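Local coordinates for CRISPR-associated protein Cse2 (Thermus thermophilus, PDB 2ZCA) that probably takes part in CRISPR-based adaptive immunity against viruses and plasmids, as a homodimeric member of the Cse2 (CasB) family, at residues 102-107 and 147-152; 109-114 and 133-138; 80-85 and 116-121; 5-10 and 64-69. All coordinates share one frame; numbering follows the deposited sequence.

Contact 1. Residues 102-107 and 147-152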
# COMPACT_ATOMS: atom_id res chain seq x y z
N ALA A 102 -8.31 10.71 -9.26
CA ALA A 102 -8.76 9.45 -9.85
C ALA A 102 -8.52 8.30 -8.88
O ALA A 102 -9.25 7.31 -8.88
CB ALA A 102 -8.02 9.20 -11.17
N LEU A 103 -7.48 8.44 -8.07
CA LEU A 103 -7.16 7.43 -7.07
C LEU A 103 -8.27 7.41 -6.03
O LEU A 103 -8.79 6.36 -5.67
CB LEU A 103 -5.81 7.75 -6.42
CG LEU A 103 -5.35 6.80 -5.31
CD1 LEU A 103 -5.35 5.37 -5.82
CD2 LEU A 103 -3.97 7.21 -4.83
N LEU A 104 -8.66 8.59 -5.55
CA LEU A 104 -9.73 8.68 -4.56
C LEU A 104 -11.04 8.13 -5.13
O LEU A 104 -11.88 7.62 -4.39
CB LEU A 104 -9.94 10.13 -4.13
CG LEU A 104 -8.77 10.86 -3.47
CD1 LEU A 104 -9.22 12.27 -3.09
CD2 LEU A 104 -8.31 10.10 -2.23
N GLU A 105 -11.21 8.24 -6.44
CA GLU A 105 -12.44 7.78 -7.10
C GLU A 105 -12.41 6.32 -7.56
O GLU A 105 -13.41 5.81 -8.06
CB GLU A 105 -12.73 8.68 -8.32
CG GLU A 105 -12.91 10.15 -7.96
CD GLU A 105 -12.56 11.09 -9.11
OE1 GLU A 105 -12.18 10.61 -10.20
OE2 GLU A 105 -12.66 12.32 -8.90
N ALA A 106 -11.28 5.65 -7.38
CA ALA A 106 -11.14 4.26 -7.82
C ALA A 106 -12.03 3.26 -7.09
O ALA A 106 -12.17 3.31 -5.87
CB ALA A 106 -9.68 3.82 -7.68
N ASP A 107 -12.65 2.36 -7.86
CA ASP A 107 -13.49 1.34 -7.26
C ASP A 107 -12.71 0.03 -7.15
O ASP A 107 -11.50 0.00 -7.42
CB ASP A 107 -14.79 1.12 -8.06
CG ASP A 107 -14.55 0.65 -9.48
OD1 ASP A 107 -13.53 -0.04 -9.73
OD2 ASP A 107 -15.40 0.95 -10.34
N ALA A 147 -12.02 10.82 2.00
CA ALA A 147 -12.18 12.20 2.43
C ALA A 147 -10.97 12.64 3.24
O ALA A 147 -10.52 13.78 3.13
CB ALA A 147 -13.45 12.35 3.26
N ARG A 148 -10.42 11.74 4.06
CA ARG A 148 -9.26 12.08 4.88
C ARG A 148 -8.02 12.27 4.00
O ARG A 148 -7.17 13.10 4.30
CB ARG A 148 -8.99 11.00 5.93
CG ARG A 148 -8.21 11.53 7.14
CD ARG A 148 -7.53 10.41 7.91
NE ARG A 148 -6.33 9.95 7.22
CZ ARG A 148 -6.11 8.69 6.84
NH1 ARG A 148 -4.98 8.38 6.22
NH2 ARG A 148 -7.01 7.76 7.09
N TRP A 149 -7.92 11.49 2.93
CA TRP A 149 -6.78 11.63 2.03
C TRP A 149 -6.85 13.01 1.40
O TRP A 149 -5.84 13.70 1.26
CB TRP A 149 -6.82 10.55 0.94
CG TRP A 149 -6.23 9.24 1.39
CD1 TRP A 149 -6.25 8.73 2.66
CD2 TRP A 149 -5.58 8.27 0.57
NE1 TRP A 149 -5.64 7.49 2.68
CE2 TRP A 149 -5.22 7.19 1.41
CE3 TRP A 149 -5.26 8.20 -0.79
CZ2 TRP A 149 -4.56 6.05 0.93
CZ3 TRP A 149 -4.59 7.07 -1.27
CH2 TRP A 149 -4.25 6.01 -0.41
N ALA A 150 -8.06 13.43 1.03
CA ALA A 150 -8.24 14.74 0.44
C ALA A 150 -7.80 15.80 1.44
O ALA A 150 -7.18 16.80 1.07
CB ALA A 150 -9.70 14.94 0.05
N ARG A 151 -8.13 15.58 2.71
CA ARG A 151 -7.75 16.51 3.78
C ARG A 151 -6.23 16.60 3.91
O ARG A 151 -5.67 17.68 4.07
CB ARG A 151 -8.34 16.04 5.12
CG ARG A 151 -8.15 17.02 6.28
CD ARG A 151 -8.58 16.40 7.61
NE ARG A 151 -7.60 15.42 8.09
CZ ARG A 151 -7.84 14.52 9.04
NH1 ARG A 151 -9.03 14.46 9.62
NH2 ARG A 151 -6.89 13.67 9.42
N GLU A 152 -5.56 15.45 3.84
CA GLU A 152 -4.11 15.41 3.94
C GLU A 152 -3.44 16.09 2.74
O GLU A 152 -2.46 16.81 2.89
CB GLU A 152 -3.62 13.96 4.05
CG GLU A 152 -4.29 13.15 5.15
CD GLU A 152 -3.78 11.72 5.22
OE1 GLU A 152 -3.32 11.19 4.19
OE2 GLU A 152 -3.86 11.12 6.32
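Leu-103 and Leu-104, at the C-terminal end of helix 96-104, pack against Trp-149 and Ala-150 of helix 144-155, joining two helices of the all-helical Cse2 fold. The contact between the segments is apolar. Leu-103 brings CD2 to the rim of the indole, near the ring plane and 3.6 Å from Trp-149 CZ3, so it meets an edge and not a face. Leu-104 reaches the same residue nearer its root, with CD2 3.5 Å from Trp-149 CB. With CG anti to its carbonyl carbon (chi1 -61°), Leu-104 starts out alongside the partner helix, and its branched end bends in to it. The other methyl, CD1, lies 4.1 Å from Ala-150 CB, which puts the two branches of one leucine on successive residues of helix 144-155.

Polar bonds hold the tryptophan and its helix. The indole NE1 is hydrogen-bonded to Asp-134 on helix 128-136, which satisfies the one polar atom of this buried side chain, while the ring of Trp-138 meets that of Trp-149 edge-to-face. The same aspartate forms a salt bridge with Arg-148. One turn further on, Glu-152 accepts a side-on grip from Arg-148, whose NE and NH1 both bind OE2 from one face of the carboxylate. OE2 lies within 1° of the guanidinium plane, whereas the two nitrogens approach it from well above the plane of the carboxylate. Glu-152 OE2 lies 2.9 Å from Arg-148 NE and 3.0 Å from Arg-148 NH1.

Contact 2. Residues 109-114 and 133-138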
# COMPACT_ATOMS: atom_id res chain seq x y z
N ASP A 109 -12.30 -2.49 -9.01
CA ASP A 109 -11.56 -2.94 -10.19
C ASP A 109 -10.40 -2.03 -10.61
O ASP A 109 -9.61 -2.39 -11.48
CB ASP A 109 -12.52 -3.10 -11.38
CG ASP A 109 -13.68 -4.02 -11.07
OD1 ASP A 109 -13.43 -5.14 -10.56
OD2 ASP A 109 -14.83 -3.63 -11.34
N GLN A 110 -10.29 -0.87 -9.97
CA GLN A 110 -9.25 0.09 -10.33
C GLN A 110 -8.21 0.36 -9.24
O GLN A 110 -7.08 0.74 -9.54
CB GLN A 110 -9.88 1.43 -10.70
CG GLN A 110 -11.04 1.37 -11.68
CD GLN A 110 -11.84 2.66 -11.69
OE1 GLN A 110 -12.44 3.04 -10.67
NE2 GLN A 110 -11.86 3.34 -12.83
N ILE A 111 -8.61 0.19 -7.98
CA ILE A 111 -7.72 0.50 -6.86
C ILE A 111 -6.32 -0.11 -6.86
O ILE A 111 -5.35 0.60 -6.58
CB ILE A 111 -8.43 0.18 -5.50
CG1 ILE A 111 -7.56 0.69 -4.34
CG2 ILE A 111 -8.69 -1.30 -5.37
CD1 ILE A 111 -7.27 2.17 -4.40
N ALA A 112 -6.19 -1.39 -7.17
CA ALA A 112 -4.86 -2.00 -7.18
C ALA A 112 -3.95 -1.33 -8.20
O ALA A 112 -2.81 -0.96 -7.89
CB ALA A 112 -4.97 -3.50 -7.47
N PHE A 113 -4.45 -1.16 -9.42
CA PHE A 113 -3.67 -0.52 -10.48
C PHE A 113 -3.31 0.92 -10.14
O PHE A 113 -2.16 1.33 -10.26
CB PHE A 113 -4.45 -0.55 -11.79
CG PHE A 113 -3.76 0.17 -12.92
CD1 PHE A 113 -2.62 -0.37 -13.52
CD2 PHE A 113 -4.24 1.39 -13.38
CE1 PHE A 113 -1.97 0.30 -14.55
CE2 PHE A 113 -3.60 2.07 -14.42
CZ PHE A 113 -2.46 1.52 -15.01
N ARG A 114 -4.30 1.70 -9.72
CA ARG A 114 -4.04 3.11 -9.41
C ARG A 114 -3.15 3.32 -8.20
O ARG A 114 -2.40 4.30 -8.14
CB ARG A 114 -5.36 3.86 -9.25
CG ARG A 114 -6.06 4.03 -10.58
CD ARG A 114 -7.37 4.78 -10.49
NE ARG A 114 -7.89 5.02 -11.83
CZ ARG A 114 -9.11 5.49 -12.09
NH1 ARG A 114 -9.95 5.76 -11.11
NH2 ARG A 114 -9.48 5.67 -13.36
N ASP A 133 -3.92 0.26 6.74
CA ASP A 133 -5.12 0.56 7.51
C ASP A 133 -6.15 1.25 6.64
O ASP A 133 -7.36 1.00 6.77
CB ASP A 133 -4.80 1.44 8.72
CG ASP A 133 -4.07 0.70 9.82
OD1 ASP A 133 -4.41 -0.48 10.07
OD2 ASP A 133 -3.16 1.28 10.44
N ASP A 134 -5.68 2.11 5.74
CA ASP A 134 -6.58 2.83 4.85
C ASP A 134 -7.16 1.93 3.76
O ASP A 134 -8.36 1.97 3.49
CB ASP A 134 -5.86 4.03 4.21
CG ASP A 134 -5.57 5.13 5.21
OD1 ASP A 134 -6.20 5.14 6.29
OD2 ASP A 134 -4.71 5.99 4.91
N LEU A 135 -6.32 1.11 3.15
CA LEU A 135 -6.79 0.21 2.09
C LEU A 135 -7.83 -0.77 2.65
O LEU A 135 -8.80 -1.11 1.98
CB LEU A 135 -5.60 -0.54 1.49
CG LEU A 135 -5.87 -1.41 0.25
CD1 LEU A 135 -6.53 -0.57 -0.85
CD2 LEU A 135 -4.56 -2.01 -0.24
N LEU A 136 -7.62 -1.22 3.88
CA LEU A 136 -8.55 -2.14 4.51
C LEU A 136 -9.95 -1.54 4.68
O LEU A 136 -10.94 -2.26 4.69
CB LEU A 136 -8.02 -2.58 5.87
CG LEU A 136 -6.87 -3.59 5.86
CD1 LEU A 136 -6.25 -3.71 7.25
CD2 LEU A 136 -7.40 -4.93 5.39
N ARG A 137 -10.02 -0.22 4.79
CA ARG A 137 -11.29 0.46 4.98
C ARG A 137 -11.72 1.25 3.74
O ARG A 137 -12.66 2.04 3.79
CB ARG A 137 -11.18 1.42 6.17
CG ARG A 137 -10.78 0.74 7.48
CD ARG A 137 -10.46 1.78 8.55
NE ARG A 137 -9.26 2.55 8.24
CZ ARG A 137 -8.92 3.67 8.86
NH1 ARG A 137 -9.68 4.15 9.83
NH2 ARG A 137 -7.80 4.32 8.52
N TRP A 138 -11.05 1.00 2.63
CA TRP A 138 -11.33 1.72 1.39
C TRP A 138 -12.75 1.61 0.85
O TRP A 138 -13.26 2.54 0.24
CB TRP A 138 -10.34 1.26 0.32
CG TRP A 138 -10.28 2.16 -0.88
CD1 TRP A 138 -10.98 2.02 -2.05
CD2 TRP A 138 -9.49 3.34 -1.03
NE1 TRP A 138 -10.66 3.05 -2.92
CE2 TRP A 138 -9.75 3.87 -2.31
CE3 TRP A 138 -8.58 4.01 -0.19
CZ2 TRP A 138 -9.13 5.03 -2.78
CZ3 TRP A 138 -7.96 5.17 -0.66
CH2 TRP A 138 -8.24 5.67 -1.95
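Ile-111, in the first turn of helix 111-121, faces Leu-135 near the end of helix 128-136, their CA atoms 9.0 Å apart, the nearest such pair between the two segments. Both segments lie at helix ends within the helical Cse2 fold: 109-114 leads into its helix from a turn, and 133-138 runs out of its helix into the loop that carries Trp-138. At this backbone spacing the gap is bridged by side chains, and Ile-111 supplies the central one.

Its CG1 branch stands anti to the backbone N (chi1 -172°), which sends CG1 out toward the other segment, and chi2 of 58° then turns CD1 onto the indole of Trp-138. The two side chains approach from opposite directions, and the methyl settles over one face of the ring system. CD1 of Ile-111 is 4.0 Å from the centroid of the five-membered ring of Trp-138 and 26° off its normal, a CH-pi contact. The methyl is displaced toward the rim, and Trp-138 CE2, 3.7 Å from Ile-111 CD1, is its nearest ring atom. Leu-135 touches lower on the isoleucine. Helix 56-71 packs on the leucine through Ala-61 and Leu-64, whereas Phe-139 is a further neighbour of Ile-111.

Polar bonds tie the residue that follows helix 128-136 back to its last turn. Arg-137 folds back to give NE to the carbonyl of Asp-133 and forms a weak, bent bond through NH2 to Asp-134, part of a salt bridge. Across the apolar seam, Leu-135 CD1 rests 3.9 Å from Ile-111 CG1.

Contact 3. Residues 80-85 and 116-121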
# COMPACT_ATOMS: atom_id res chain seq x y z
N ARG A 80 4.46 10.28 6.66
CA ARG A 80 4.43 10.72 5.28
C ARG A 80 3.48 9.83 4.50
O ARG A 80 3.89 8.84 3.89
CB ARG A 80 5.83 10.66 4.65
CG ARG A 80 5.89 11.24 3.25
CD ARG A 80 7.30 11.61 2.84
NE ARG A 80 7.33 12.38 1.59
CZ ARG A 80 7.49 11.85 0.38
NH1 ARG A 80 7.65 10.54 0.24
NH2 ARG A 80 7.50 12.64 -0.69
N THR A 81 2.19 10.17 4.54
CA THR A 81 1.18 9.38 3.86
C THR A 81 1.28 9.52 2.35
O THR A 81 1.87 10.48 1.85
CB THR A 81 -0.24 9.80 4.28
OG1 THR A 81 -0.49 11.13 3.82
CG2 THR A 81 -0.39 9.75 5.79
N LEU A 82 0.71 8.56 1.63
CA LEU A 82 0.74 8.61 0.18
C LEU A 82 0.12 9.92 -0.31
O LEU A 82 0.62 10.52 -1.26
CB LEU A 82 -0.03 7.42 -0.41
CG LEU A 82 -0.11 7.38 -1.95
CD1 LEU A 82 1.29 7.51 -2.55
CD2 LEU A 82 -0.75 6.07 -2.39
N ALA A 83 -0.96 10.36 0.33
CA ALA A 83 -1.61 11.60 -0.07
C ALA A 83 -0.67 12.79 0.05
O ALA A 83 -0.62 13.64 -0.83
CB ALA A 83 -2.87 11.85 0.77
N ARG A 84 0.08 12.84 1.15
CA ARG A 84 1.03 13.93 1.34
C ARG A 84 2.17 13.82 0.33
O ARG A 84 2.61 14.82 -0.23
CB ARG A 84 1.58 13.90 2.78
CG ARG A 84 0.53 14.34 3.81
CD ARG A 84 0.90 13.99 5.24
NE ARG A 84 -0.14 14.44 6.17
CZ ARG A 84 -0.21 14.08 7.45
NH1 ARG A 84 0.69 13.26 7.98
NH2 ARG A 84 -1.19 14.54 8.21
N ALA A 85 2.63 12.60 0.07
CA ALA A 85 3.70 12.38 -0.89
C ALA A 85 3.25 12.79 -2.29
O ALA A 85 4.06 13.29 -3.09
CB ALA A 85 4.12 10.92 -0.89
N ARG A 116 -0.72 1.22 -7.25
CA ARG A 116 0.63 0.87 -7.67
C ARG A 116 1.22 2.05 -8.45
O ARG A 116 2.37 2.44 -8.25
CB ARG A 116 0.62 -0.37 -8.57
CG ARG A 116 2.00 -0.73 -9.12
CD ARG A 116 2.02 -0.67 -10.64
NE ARG A 116 1.09 -1.64 -11.22
CZ ARG A 116 0.87 -1.76 -12.53
NH1 ARG A 116 0.01 -2.67 -12.97
NH2 ARG A 116 1.50 -0.97 -13.39
N GLN A 117 0.41 2.62 -9.34
CA GLN A 117 0.86 3.75 -10.14
C GLN A 117 1.20 4.96 -9.27
O GLN A 117 2.19 5.66 -9.52
CB GLN A 117 -0.22 4.11 -11.16
CG GLN A 117 0.12 5.30 -12.03
CD GLN A 117 -0.97 5.62 -13.04
OE1 GLN A 117 -1.11 4.93 -14.06
NE2 GLN A 117 -1.76 6.64 -12.75
N ALA A 118 0.39 5.22 -8.25
CA ALA A 118 0.61 6.37 -7.37
C ALA A 118 1.88 6.23 -6.53
O ALA A 118 2.62 7.19 -6.35
CB ALA A 118 -0.59 6.56 -6.47
N VAL A 119 2.11 5.03 -6.01
CA VAL A 119 3.31 4.79 -5.21
C VAL A 119 4.54 4.89 -6.10
O VAL A 119 5.57 5.44 -5.70
CB VAL A 119 3.25 3.39 -4.53
CG1 VAL A 119 4.56 3.08 -3.83
CG2 VAL A 119 2.12 3.36 -3.52
N ALA A 120 4.44 4.39 -7.33
CA ALA A 120 5.57 4.43 -8.26
C ALA A 120 5.85 5.87 -8.70
O ALA A 120 6.96 6.20 -9.10
CB ALA A 120 5.28 3.56 -9.47
N LEU A 121 4.82 6.71 -8.63
CA LEU A 121 4.94 8.10 -9.05
C LEU A 121 5.63 9.00 -8.03
O LEU A 121 6.40 9.89 -8.40
CB LEU A 121 3.54 8.65 -9.35
CG LEU A 121 3.42 10.06 -9.93
CD1 LEU A 121 4.15 10.14 -11.26
CD2 LEU A 121 1.94 10.39 -10.11
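Leu-82 extends toward Ala-118 and Val-119 because its CG lies anti to the backbone N (chi1 178°), which carries both methyls across to the other helix. Val-119 holds CG2 anti to its carbonyl carbon and CG1 anti to the backbone N (chi1 174°), and it is CG2 that turns to the leucine. The two side chains cross at about a right angle, with Leu-82 CD2 4.1 Å from Val-119 CG2. The same leucine methyl touches the CB of Ala-118, while the leucine's other branch comes to the backbone, Leu-82 CD1 standing 4.0 Å from Ala-118 O.

Leu-82 is the first residue of helix 82-90, and the contact joins this helix start to the later half of helix 111-121 in the all-helical Cse2 fold. Thr-81 is the N-cap: its OG1 accepts from the backbone N of Arg-84, fixing the turn from which Leu-82 projects. That hydroxyl also bonds to Glu-152 of helix 144-155, and Trp-149 of the same helix packs on Leu-82. The capping bond is fairly straight, at 160°, and 3.2 Å long from Arg-84 N to Thr-81 OG1.

Contact 4. Residues 5-10 and 64-69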
# COMPACT_ATOMS: atom_id res chain seq x y z
N GLU A 5 0.12 -1.39 11.48
CA GLU A 5 1.35 -1.40 12.26
C GLU A 5 1.84 -2.83 12.47
O GLU A 5 3.04 -3.09 12.43
CB GLU A 5 1.11 -0.69 13.60
CG GLU A 5 0.69 0.77 13.39
CD GLU A 5 0.38 1.50 14.68
OE1 GLU A 5 -0.45 0.99 15.48
OE2 GLU A 5 0.94 2.59 14.90
N ARG A 6 0.91 -3.76 12.68
CA ARG A 6 1.27 -5.16 12.88
C ARG A 6 1.93 -5.75 11.64
O ARG A 6 2.92 -6.46 11.73
CB ARG A 6 0.04 -5.99 13.24
CG ARG A 6 -0.33 -5.98 14.71
CD ARG A 6 -1.37 -7.04 15.02
NE ARG A 6 -2.72 -6.58 14.72
CZ ARG A 6 -3.41 -5.75 15.50
NH1 ARG A 6 -2.86 -5.30 16.62
NH2 ARG A 6 -4.64 -5.38 15.17
N PHE A 7 1.36 -5.44 10.48
CA PHE A 7 1.90 -5.97 9.23
C PHE A 7 3.25 -5.32 8.91
O PHE A 7 4.15 -5.97 8.38
CB PHE A 7 0.91 -5.73 8.09
CG PHE A 7 1.24 -6.50 6.84
CD1 PHE A 7 1.46 -7.88 6.90
CD2 PHE A 7 1.33 -5.86 5.60
CE1 PHE A 7 1.76 -8.60 5.75
CE2 PHE A 7 1.64 -6.58 4.45
CZ PHE A 7 1.85 -7.96 4.52
N LEU A 8 3.39 -4.04 9.24
CA LEU A 8 4.65 -3.35 8.99
C LEU A 8 5.76 -4.02 9.80
O LEU A 8 6.88 -4.18 9.32
CB LEU A 8 4.53 -1.88 9.38
CG LEU A 8 5.80 -1.05 9.20
CD1 LEU A 8 6.25 -1.08 7.74
CD2 LEU A 8 5.53 0.37 9.66
N ASP A 9 5.44 -4.39 11.03
CA ASP A 9 6.42 -5.05 11.90
C ASP A 9 6.84 -6.36 11.23
O ASP A 9 8.03 -6.70 11.20
CB ASP A 9 5.80 -5.35 13.27
CG ASP A 9 6.80 -5.96 14.23
OD1 ASP A 9 7.76 -5.26 14.62
OD2 ASP A 9 6.63 -7.14 14.60
N TRP A 10 5.86 -7.09 10.70
CA TRP A 10 6.12 -8.35 10.03
C TRP A 10 7.04 -8.15 8.83
O TRP A 10 8.03 -8.88 8.66
CB TRP A 10 4.80 -8.99 9.59
CG TRP A 10 4.96 -10.24 8.76
CD1 TRP A 10 5.05 -10.32 7.40
CD2 TRP A 10 5.07 -11.58 9.25
NE1 TRP A 10 5.21 -11.63 7.01
CE2 TRP A 10 5.22 -12.43 8.12
CE3 TRP A 10 5.05 -12.16 10.53
CZ2 TRP A 10 5.36 -13.81 8.24
CZ3 TRP A 10 5.18 -13.54 10.64
CH2 TRP A 10 5.34 -14.35 9.50
N LEU A 64 -1.05 -6.48 -1.59
CA LEU A 64 -0.71 -5.30 -2.36
C LEU A 64 0.26 -4.41 -1.59
O LEU A 64 1.21 -3.88 -2.18
CB LEU A 64 -1.98 -4.51 -2.73
CG LEU A 64 -1.78 -3.20 -3.52
CD1 LEU A 64 -0.99 -3.47 -4.80
CD2 LEU A 64 -3.13 -2.60 -3.86
N VAL A 65 0.04 -4.24 -0.29
CA VAL A 65 0.93 -3.41 0.51
C VAL A 65 2.33 -4.02 0.59
O VAL A 65 3.33 -3.30 0.55
CB VAL A 65 0.37 -3.19 1.93
CG1 VAL A 65 1.42 -2.53 2.82
CG2 VAL A 65 -0.87 -2.30 1.85
N ALA A 66 2.42 -5.35 0.68
CA ALA A 66 3.72 -6.00 0.72
C ALA A 66 4.45 -5.72 -0.60
O ALA A 66 5.65 -5.47 -0.62
CB ALA A 66 3.56 -7.51 0.92
N ALA A 67 3.70 -5.76 -1.70
CA ALA A 67 4.28 -5.52 -3.02
C ALA A 67 4.78 -4.08 -3.15
O ALA A 67 5.87 -3.83 -3.67
CB ALA A 67 3.26 -5.81 -4.11
N LEU A 68 3.99 -3.13 -2.66
CA LEU A 68 4.37 -1.72 -2.74
C LEU A 68 5.53 -1.42 -1.80
O LEU A 68 6.38 -0.57 -2.08
CB LEU A 68 3.16 -0.84 -2.43
CG LEU A 68 2.04 -1.00 -3.47
CD1 LEU A 68 0.79 -0.27 -3.01
CD2 LEU A 68 2.51 -0.48 -4.82
N TYR A 69 5.57 -2.14 -0.68
CA TYR A 69 6.64 -1.98 0.30
C TYR A 69 7.95 -2.41 -0.35
O TYR A 69 8.98 -1.75 -0.22
CB TYR A 69 6.32 -2.84 1.54
CG TYR A 69 7.39 -2.92 2.60
CD1 TYR A 69 8.41 -3.87 2.53
CD2 TYR A 69 7.36 -2.08 3.71
CE1 TYR A 69 9.36 -4.00 3.55
CE2 TYR A 69 8.30 -2.19 4.73
CZ TYR A 69 9.29 -3.15 4.65
OH TYR A 69 10.21 -3.27 5.68
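Phe-7 and Leu-8 of helix 3-15 reach across to Val-65, Ala-66 and Tyr-69 of helix 56-71, in an apolar helix-helix packing of the Cse2 fold. The local axes cross at -49° and stay 11.2 Å apart at closest approach, a wide spacing that large side chains fill.

Phe-7 holds its ring anti to the backbone N (chi1 -167°) and so extends it straight at the partner helix. The ring presents its edge: Ala-66 CB lies near the ring plane, 4.0 Å from Phe-7 CZ. Val-65 CG1 also lies at the edge, on the CD2 side and a little farther off. The small methyl of Ala-66 thus leaves room for the far end of the phenyl group to come up to the helix. His-62 stacks edge-to-face with Phe-7, and Phe-48 also meets the same ring, so two further aromatic rings lie against it.

One residue on, Leu-8 starts out along the flank of the partner, and its end then comes nearer. Tyr-69 comes from helix 56-71 with its ring extended anti to the backbone N (chi1 174°). The two side chains cross at about a right angle, the leucine methyl approaching the phenol ring obliquely. Tyr-69 also packs on Leu-11 and Lys-12, further along helix 3-15, and its hydroxyl has a weak hydrogen bond to Gln-15. Where leucine and tyrosine meet, Leu-8 CD1 lies 3.8 Å from Tyr-69 CE2.

How the contacts relate
All four contacts are buried and apolar across their segments. Contact 4 lies nearest the chain's centre, about 7 Å between centres, and contact 1 farthest out, at about 14 Å, with exposed charged residues beside it. These two lie on opposite sides of that centre and do not touch. Contacts 2 and 3 both use helix 111-121, near its start and its later half. Contacts 1 and 2 are joined by charge, through Arg-148 and Asp-134, and contact 1 is also tied to contact 3 by Glu-152 and Thr-81. Contact 4 meets contacts 2 and 3 by packing alone, through Leu-64 and Leu-68. Aromatic rings take part in contacts 1, 2 and 4, whereas contact 3 is made by aliphatic groups alone.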